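PDB 3HAZ: proline dehydrogenase from Bradyrhizobium japonicum USDA 110, which probably oxidises proline to glutamate in two steps, combining an FAD-dependent proline dehydrogenase with an NAD-dependent 1-pyrroline-5-carboxylate dehydrogenase. Local coordinates for residues Pro872-Leu877 against Pro890-Val895; Met767-Thr772 against Arg798-Gln803; Ile837-Lys842 against Glu866-Ala871. One frame throughout, in Å; residues are numbered along the deposited sequence.

Contact 1 of 3, residues Pro872-Leu877 against Pro890-Val895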
loop_
_atom_site.group_PDB
_atom_site.type_symbol
_atom_site.label_atom_id
_atom_site.label_comp_id
_atom_site.label_asym_id
_atom_site.label_seq_id
_atom_site.Cartn_x
_atom_site.Cartn_y
_atom_site.Cartn_z
ATOM N N PRO A 872 32.382 47.748 17.427
ATOM C CA PRO A 872 31.976 46.825 18.490
ATOM C C PRO A 872 32.431 47.311 19.867
ATOM O O PRO A 872 33.547 47.807 20.042
ATOM C CB PRO A 872 32.693 45.522 18.110
ATOM C CG PRO A 872 32.821 45.603 16.620
ATOM C CD PRO A 872 33.098 47.056 16.339
ATOM N N HIS A 873 31.541 47.191 20.839
ATOM C CA HIS A 873 31.859 47.538 22.209
ATOM C C HIS A 873 31.440 46.383 23.097
ATOM O O HIS A 873 30.425 45.738 22.847
ATOM C CB HIS A 873 31.122 48.814 22.634
ATOM C CG HIS A 873 31.781 50.081 22.180
ATOM N ND1 HIS A 873 31.740 50.517 20.874
ATOM C CD2 HIS A 873 32.477 51.018 22.867
ATOM C CE1 HIS A 873 32.393 51.661 20.771
ATOM N NE2 HIS A 873 32.852 51.986 21.966
ATOM N N ILE A 874 32.223 46.119 24.135
ATOM C CA ILE A 874 31.850 45.114 25.108
ATOM C C ILE A 874 31.910 45.717 26.499
ATOM O O ILE A 874 32.962 46.191 26.936
ATOM C CB ILE A 874 32.779 43.889 25.054
ATOM C CG1 ILE A 874 32.790 43.294 23.642
ATOM C CG2 ILE A 874 32.335 42.859 26.083
ATOM C CD1 ILE A 874 33.952 42.347 23.383
ATOM N N PHE A 875 30.773 45.706 27.184
ATOM C CA PHE A 875 30.715 46.141 28.570
ATOM C C PHE A 875 30.322 44.959 29.432
ATOM O O PHE A 875 29.545 44.098 29.008
ATOM C CB PHE A 875 29.689 47.263 28.760
ATOM C CG PHE A 875 30.042 48.531 28.054
ATOM C CD1 PHE A 875 29.459 48.846 26.837
ATOM C CD2 PHE A 875 30.958 49.413 28.605
ATOM C CE1 PHE A 875 29.791 50.015 26.182
ATOM C CE2 PHE A 875 31.289 50.582 27.956
ATOM C CZ PHE A 875 30.703 50.885 26.746
ATOM N N GLU A 876 30.863 44.918 30.642
ATOM C CA GLU A 876 30.423 43.937 31.622
ATOM C C GLU A 876 29.614 44.644 32.699
ATOM O O GLU A 876 30.056 45.638 33.276
ATOM C CB GLU A 876 31.609 43.180 32.240
ATOM C CG GLU A 876 31.212 42.291 33.416
ATOM C CD GLU A 876 32.322 41.348 33.860
ATOM O OE1 GLU A 876 33.404 41.349 33.237
ATOM O OE2 GLU A 876 32.104 40.595 34.829
ATOM N N LEU A 877 28.421 44.126 32.942
ATOM C CA LEU A 877 27.517 44.658 33.943
ATOM C C LEU A 877 27.709 43.892 35.239
ATOM O O LEU A 877 28.057 42.711 35.221
ATOM C CB LEU A 877 26.072 44.450 33.479
ATOM C CG LEU A 877 25.364 45.445 32.556
ATOM C CD1 LEU A 877 26.344 46.261 31.716
ATOM C CD2 LEU A 877 24.318 44.706 31.684
ATOM N N PRO A 890 26.259 47.613 17.576
ATOM C CA PRO A 890 27.310 46.620 17.855
ATOM C C PRO A 890 27.766 46.682 19.307
ATOM O O PRO A 890 28.947 46.887 19.553
ATOM C CB PRO A 890 28.480 47.075 16.969
ATOM C CG PRO A 890 28.059 48.382 16.314
ATOM C CD PRO A 890 26.796 48.847 16.977
ATOM N N ILE A 891 26.852 46.502 20.253
ATOM C CA ILE A 891 27.187 46.713 21.652
ATOM C C ILE A 891 26.806 45.525 22.523
ATOM O O ILE A 891 25.630 45.311 22.829
ATOM C CB ILE A 891 26.541 48.007 22.191
ATOM C CG1 ILE A 891 26.942 49.193 21.308
ATOM C CG2 ILE A 891 26.949 48.241 23.649
ATOM C CD1 ILE A 891 26.165 50.461 21.584
ATOM N N LEU A 892 27.815 44.756 22.922
ATOM C CA LEU A 892 27.596 43.574 23.746
ATOM C C LEU A 892 27.685 43.908 25.233
ATOM O O LEU A 892 28.596 44.611 25.668
ATOM C CB LEU A 892 28.620 42.489 23.399
ATOM C CG LEU A 892 28.547 41.209 24.224
ATOM C CD1 LEU A 892 27.276 40.441 23.869
ATOM C CD2 LEU A 892 29.782 40.357 23.978
ATOM N N HIS A 893 26.730 43.403 26.007
ATOM C CA HIS A 893 26.786 43.507 27.457
ATOM C C HIS A 893 26.991 42.107 28.022
ATOM O O HIS A 893 26.398 41.147 27.529
ATOM C CB HIS A 893 25.502 44.130 28.009
ATOM C CG HIS A 893 25.125 45.416 27.347
ATOM N ND1 HIS A 893 24.462 45.462 26.138
ATOM C CD2 HIS A 893 25.328 46.705 27.713
ATOM C CE1 HIS A 893 24.265 46.723 25.795
ATOM N NE2 HIS A 893 24.781 47.496 26.732
ATOM N N VAL A 894 27.844 41.990 29.043
ATOM C CA VAL A 894 28.162 40.693 29.634
ATOM C C VAL A 894 27.956 40.663 31.146
ATOM O O VAL A 894 28.336 41.590 31.859
ATOM C CB VAL A 894 29.618 40.276 29.335
ATOM C CG1 VAL A 894 29.905 38.896 29.921
ATOM C CG2 VAL A 894 29.885 40.298 27.836
ATOM N N VAL A 895 27.355 39.584 31.626
ATOM C CA VAL A 895 27.223 39.341 33.055
ATOM C C VAL A 895 27.797 37.952 33.367
ATOM O O VAL A 895 27.435 36.969 32.720
ATOM C CB VAL A 895 25.743 39.384 33.488
ATOM C CG1 VAL A 895 25.592 38.920 34.931
ATOM C CG2 VAL A 895 25.170 40.779 33.299
#

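Contact 2 of 3, residues Met767-Thr772 against Arg798-Gln803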
loop_
_atom_site.group_PDB
_atom_site.type_symbol
_atom_site.label_atom_id
_atom_site.label_comp_id
_atom_site.label_asym_id
_atom_site.label_seq_id
_atom_site.Cartn_x
_atom_site.Cartn_y
_atom_site.Cartn_z
ATOM N N MET A 767 22.243 35.417 25.728
ATOM C CA MET A 767 22.823 34.101 25.517
ATOM C C MET A 767 23.310 33.569 26.858
ATOM O O MET A 767 23.861 34.314 27.664
ATOM C CB MET A 767 23.989 34.145 24.527
ATOM C CG MET A 767 24.727 32.810 24.427
ATOM S SD MET A 767 26.092 32.802 23.247
ATOM C CE MET A 767 25.219 32.844 21.680
ATOM N N ILE A 768 23.093 32.282 27.099
ATOM C CA ILE A 768 23.636 31.641 28.286
ATOM C C ILE A 768 24.707 30.644 27.860
ATOM O O ILE A 768 24.445 29.738 27.065
ATOM C CB ILE A 768 22.544 30.926 29.094
ATOM C CG1 ILE A 768 21.413 31.901 29.441
ATOM C CG2 ILE A 768 23.131 30.299 30.354
ATOM C CD1 ILE A 768 20.228 31.237 30.130
ATOM N N ALA A 769 25.924 30.842 28.355
ATOM C CA ALA A 769 27.024 29.923 28.075
ATOM C C ALA A 769 27.601 29.371 29.380
ATOM O O ALA A 769 28.026 30.144 30.242
ATOM C CB ALA A 769 28.115 30.628 27.260
ATOM N N ASP A 770 27.603 28.045 29.533
ATOM C CA ASP A 770 28.187 27.424 30.727
ATOM C C ASP A 770 29.589 26.899 30.443
ATOM O O ASP A 770 30.079 27.021 29.321
ATOM C CB ASP A 770 27.269 26.336 31.323
ATOM C CG ASP A 770 27.150 25.096 30.447
ATOM O OD1 ASP A 770 28.065 24.792 29.651
ATOM O OD2 ASP A 770 26.128 24.394 30.584
ATOM N N ALA A 771 30.229 26.319 31.456
ATOM C CA ALA A 771 31.639 25.947 31.348
ATOM C C ALA A 771 31.906 24.690 30.522
ATOM O O ALA A 771 33.067 24.333 30.300
ATOM C CB ALA A 771 32.275 25.822 32.736
ATOM N N THR A 772 30.849 24.014 30.074
ATOM C CA THR A 772 31.022 22.906 29.143
ATOM C C THR A 772 31.027 23.379 27.693
ATOM O O THR A 772 31.258 22.587 26.779
ATOM C CB THR A 772 29.933 21.821 29.289
ATOM O OG1 THR A 772 28.678 22.328 28.806
ATOM C CG2 THR A 772 29.799 21.380 30.741
ATOM N N ARG A 798 22.438 40.817 22.761
ATOM C CA ARG A 798 22.663 42.048 23.512
ATOM C C ARG A 798 23.245 41.758 24.892
ATOM O O ARG A 798 23.941 42.596 25.467
ATOM C CB ARG A 798 21.359 42.849 23.657
ATOM C CG ARG A 798 20.549 42.969 22.375
ATOM C CD ARG A 798 21.300 43.764 21.319
ATOM N NE ARG A 798 20.459 44.089 20.166
ATOM C CZ ARG A 798 20.915 44.659 19.053
ATOM N NH1 ARG A 798 20.088 44.926 18.053
ATOM N NH2 ARG A 798 22.204 44.958 18.939
ATOM N N LEU A 799 22.960 40.571 25.422
ATOM C CA LEU A 799 23.357 40.249 26.786
ATOM C C LEU A 799 23.901 38.829 26.933
ATOM O O LEU A 799 23.151 37.861 26.857
ATOM C CB LEU A 799 22.177 40.456 27.736
ATOM C CG LEU A 799 22.476 40.253 29.219
ATOM C CD1 LEU A 799 23.663 41.107 29.634
ATOM C CD2 LEU A 799 21.249 40.589 30.055
ATOM N N LEU A 800 25.207 38.707 27.157
ATOM C CA LEU A 800 25.822 37.397 27.364
ATOM C C LEU A 800 25.951 37.068 28.845
ATOM O O LEU A 800 26.562 37.825 29.597
ATOM C CB LEU A 800 27.208 37.335 26.708
ATOM C CG LEU A 800 28.059 36.085 26.978
ATOM C CD1 LEU A 800 27.441 34.817 26.371
ATOM C CD2 LEU A 800 29.462 36.292 26.444
ATOM N N PHE A 801 25.366 35.944 29.256
ATOM C CA PHE A 801 25.611 35.384 30.582
ATOM C C PHE A 801 26.652 34.272 30.437
ATOM O O PHE A 801 26.487 33.366 29.623
ATOM C CB PHE A 801 24.332 34.796 31.180
ATOM C CG PHE A 801 23.267 35.810 31.499
ATOM C CD1 PHE A 801 23.228 36.434 32.742
ATOM C CD2 PHE A 801 22.275 36.111 30.573
ATOM C CE1 PHE A 801 22.233 37.344 33.050
ATOM C CE2 PHE A 801 21.284 37.028 30.872
ATOM C CZ PHE A 801 21.259 37.643 32.112
ATOM N N VAL A 802 27.722 34.344 31.219
ATOM C CA VAL A 802 28.801 33.364 31.138
ATOM C C VAL A 802 29.212 32.913 32.538
ATOM O O VAL A 802 29.355 33.741 33.439
ATOM C CB VAL A 802 30.027 33.949 30.417
ATOM C CG1 VAL A 802 30.448 35.260 31.079
ATOM C CG2 VAL A 802 31.171 32.942 30.430
ATOM N N GLN A 803 29.378 31.607 32.728
ATOM C CA GLN A 803 29.702 31.078 34.050
ATOM C C GLN A 803 31.071 31.592 34.477
ATOM O O GLN A 803 31.979 31.718 33.657
ATOM C CB GLN A 803 29.646 29.543 34.078
ATOM C CG GLN A 803 28.265 28.980 34.381
ATOM C CD GLN A 803 28.213 27.452 34.326
ATOM O OE1 GLN A 803 29.202 26.797 34.004
ATOM N NE2 GLN A 803 27.053 26.885 34.638
#

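Contact 3 of 3, residues Ile837-Lys842 against Glu866-Ala871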
loop_
_atom_site.group_PDB
_atom_site.type_symbol
_atom_site.label_atom_id
_atom_site.label_comp_id
_atom_site.label_asym_id
_atom_site.label_seq_id
_atom_site.Cartn_x
_atom_site.Cartn_y
_atom_site.Cartn_z
ATOM N N ILE A 837 22.777 52.954 10.209
ATOM C CA ILE A 837 21.885 53.475 9.173
ATOM C C ILE A 837 21.903 55.006 8.991
ATOM O O ILE A 837 21.921 55.489 7.863
ATOM C CB ILE A 837 20.433 52.961 9.367
ATOM C CG1 ILE A 837 19.564 53.310 8.150
ATOM C CG2 ILE A 837 19.839 53.506 10.660
ATOM C CD1 ILE A 837 20.109 52.781 6.829
ATOM N N ASP A 838 21.911 55.761 10.087
ATOM C CA ASP A 838 21.918 57.221 9.995
ATOM C C ASP A 838 22.540 57.921 11.202
ATOM O O ASP A 838 22.867 57.291 12.213
ATOM C CB ASP A 838 20.499 57.766 9.752
ATOM C CG ASP A 838 19.524 57.382 10.853
ATOM O OD1 ASP A 838 19.972 57.024 11.963
ATOM O OD2 ASP A 838 18.301 57.440 10.605
ATOM N N VAL A 839 22.690 59.237 11.079
ATOM C CA VAL A 839 23.264 60.064 12.134
ATOM C C VAL A 839 22.518 59.903 13.455
ATOM O O VAL A 839 23.124 59.893 14.523
ATOM C CB VAL A 839 23.285 61.551 11.715
ATOM C CG1 VAL A 839 23.045 62.460 12.911
ATOM C CG2 VAL A 839 24.596 61.881 11.024
ATOM N N GLU A 840 21.199 59.774 13.375
ATOM C CA GLU A 840 20.375 59.627 14.567
ATOM C C GLU A 840 20.695 58.328 15.297
ATOM O O GLU A 840 20.726 58.286 16.526
ATOM C CB GLU A 840 18.887 59.674 14.203
ATOM C CG GLU A 840 18.423 60.999 13.597
ATOM C CD GLU A 840 18.550 61.048 12.079
ATOM O OE1 GLU A 840 19.617 60.674 11.545
ATOM O OE2 GLU A 840 17.575 61.468 11.418
ATOM N N ALA A 841 20.934 57.266 14.534
ATOM C CA ALA A 841 21.266 55.980 15.126
ATOM C C ALA A 841 22.598 56.070 15.860
ATOM O O ALA A 841 22.718 55.643 17.009
ATOM C CB ALA A 841 21.309 54.888 14.058
ATOM N N LYS A 842 23.600 56.633 15.194
ATOM C CA LYS A 842 24.923 56.742 15.789
ATOM C C LYS A 842 24.905 57.554 17.089
ATOM O O LYS A 842 25.550 57.178 18.070
ATOM C CB LYS A 842 25.921 57.327 14.791
ATOM C CG LYS A 842 27.277 57.638 15.399
ATOM C CD LYS A 842 28.219 58.242 14.373
ATOM C CE LYS A 842 29.457 58.838 15.043
ATOM N NZ LYS A 842 30.117 57.876 15.972
ATOM N N GLU A 866 36.007 57.629 10.499
ATOM C CA GLU A 866 35.164 58.818 10.462
ATOM C C GLU A 866 33.872 58.501 9.714
ATOM O O GLU A 866 33.879 57.739 8.749
ATOM C CB GLU A 866 35.899 59.985 9.792
ATOM N N GLY A 867 32.765 59.077 10.168
ATOM C CA GLY A 867 31.487 58.896 9.499
ATOM C C GLY A 867 30.472 58.178 10.365
ATOM O O GLY A 867 30.665 58.046 11.578
ATOM N N CYS A 868 29.395 57.705 9.740
ATOM C CA CYS A 868 28.320 57.024 10.458
ATOM C C CYS A 868 28.720 55.615 10.883
ATOM O O CYS A 868 28.029 54.647 10.564
ATOM C CB CYS A 868 27.042 56.962 9.608
ATOM S SG CYS A 868 25.848 58.283 9.925
ATOM N N PHE A 869 29.834 55.504 11.598
ATOM C CA PHE A 869 30.302 54.211 12.070
ATOM C C PHE A 869 30.275 54.127 13.588
ATOM O O PHE A 869 30.594 55.094 14.285
ATOM C CB PHE A 869 31.720 53.941 11.569
ATOM C CG PHE A 869 31.811 53.732 10.090
ATOM C CD1 PHE A 869 32.025 54.804 9.237
ATOM C CD2 PHE A 869 31.684 52.466 9.549
ATOM C CE1 PHE A 869 32.109 54.615 7.871
ATOM C CE2 PHE A 869 31.767 52.267 8.185
ATOM C CZ PHE A 869 31.980 53.341 7.343
ATOM N N VAL A 870 29.886 52.959 14.090
ATOM C CA VAL A 870 30.055 52.623 15.498
ATOM C C VAL A 870 30.729 51.253 15.608
ATOM O O VAL A 870 30.227 50.269 15.078
ATOM C CB VAL A 870 28.712 52.600 16.242
ATOM C CG1 VAL A 870 28.927 52.218 17.696
ATOM C CG2 VAL A 870 28.034 53.959 16.145
ATOM N N ALA A 871 31.872 51.199 16.283
ATOM C CA ALA A 871 32.632 49.960 16.413
ATOM C C ALA A 871 32.044 49.043 17.486
ATOM O O ALA A 871 31.297 49.491 18.353
ATOM C CB ALA A 871 34.108 50.267 16.718
#

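Contact 1 of 3, residues Pro872-Leu877 against Pro890-Val895
Parallel strands 873-876 and 891-895 are neighbours in the mixed sheet of the aldehyde dehydrogenase section, joined by a connection without helix or strand. Their side chains alternate between two faces: I874, E876, L892 and V894 on one; H873, F875, I891 and H893 on the other. I874 turns CG2 anti to its backbone N (CG1 lies beside it), and this branch touches V894 CG2 at 4.0 Å and L892 CD2 at 4.1 Å. I874 lies alongside each of them and points the same way. F787 of helix 775-787 packs against I874 and L892.

On the other face F875 has CG anti to its carbonyl carbon. The rim atom F875 CD1 meets I891 CG2 at 4.1 Å, with the methyl at the ring edge. Helix 839-855 packs on this pair. H893 also places CG beside its backbone N (chi1 -51°). L877 crosses it obliquely: L877 CD2 lies 3.9 Å from H893 CB, while CD1 sits at the edge of the imidazole. L877 also rests CB on V895 CG2, at 3.8 Å. ND1 of H893 bonds to R798 O and NE2 to H848 NE2. E876 extends fully, with CG anti to the backbone N (chi1 171°); OE1 bonds to H859 and OE2 forms a salt bridge to R896.

Of five backbone bonds the straightest is F875 N to L892 O at 2.9 Å (168°); V894 N to F875 O is shorter, at 2.7 Å. E876 is buried, and its charge is probably balanced by R896. Because R798 O can only accept, H893 probably carries a proton on ND1.

Contact 2 of 3, residues Met767-Thr772 against Arg798-Gln803
Four backbone hydrogen bonds link the parallel strands 767-769 and 798-803. F801 N gives the shortest, 2.7 Å to M767 O, almost along the C=O axis. Q803 N gives the longest, 3.2 Å to A769 O. M767 and L800 lie side by side. M767 sets CG anti to its backbone N, and L800 CD1 packs against that CG at 3.9 Å. F801 turns its ring edge to the same carbonyl that its N-H binds: F801 CD2 is 3.8 Å from M767 O, which lies in the ring plane.

Beyond the last backbone bond, Q803 continues the pairing with its side chain. The chain is extended past CG, and OE1 accepts from A771 N at 2.8 Å. The donor stands 50° above the amide carbonyl plane. The amide also lies against D770, with Q803 CD 3.3 Å from D770 CB.

D770 shapes the turn in its own right. Its OD1 accepts from T772 N at 2.9 Å, an Asx turn, and from T772 OG1 through the syn lone pair.

Further out, S922 binds D770 OD2 and R923 N binds T772 OG1. Helix 106-115 packs on A771 and Q803. Helix 902-911 packs on I768 and F801.

This is the strand pair of a right-handed beta-alpha-beta unit with helix 775-787. Side-chain oxygens satisfy the buried N-H groups of A771 and T772 where the strand pairing ends.

Contact 3 of 3, residues Ile837-Lys842 against Glu866-Ala871
K842 carries the close part of this contact, between the start of helix 839-855 and loop 866-871. Its CG is anti to the backbone N (chi1 172°), and the chain stays extended until it bends at chi4. The K842 and V870 side chains cross obliquely, with K842 CG 3.8 Å from V870 CG2. The aliphatic chain then passes the G867 carbonyl, CD 3.7 Å from its O. NZ donates to F869 O at 3.3 Å, in the carbonyl plane, and forms a salt bridge with D846. An alanine here would lose the packing on V870 and the bond to F869 O, and would probably loosen the loop.

C868, the centre of an inverse gamma turn, brings SG to 3.5 Å from V839 N.

The outer side is looser: the exposed V839 side chain touches the loop through CG2, 4.0 Å from C868 SG. G867 is exposed too; at its backbone angles a side chain would run into the carbonyl O of E866.

The bond to CB of D838 points away from the loop; OD1 accepts from A841 N at 2.8 Å, and Q687 holds OD2. This is an N-capped helix start, with the loop between antiparallel strands 857-861 and 873-876 lying against it.

Contacts 1 and 2 are parts of one mixed sheet in the aldehyde dehydrogenase section, and their centres are 12 Å apart. Strands 891-897 and 797-803 are neighbours in it: H893 O lies 2.7 Å from L800 N, and V895 N lies 2.8 Å from L800 O, both probable hydrogen bonds. Contact 3 leads directly into contact 1, since A871 is followed by P872. There P890 CG packs 3.1 Å from V870 O. Contacts 2 and 3 do not touch; their nearest atoms are about 10 Å apart. Of contacts 1 and 3, contact 3 is nearer the bound NAD, the D838 side chain lying about 8 Å from it and the P890 side chain about 13 Å.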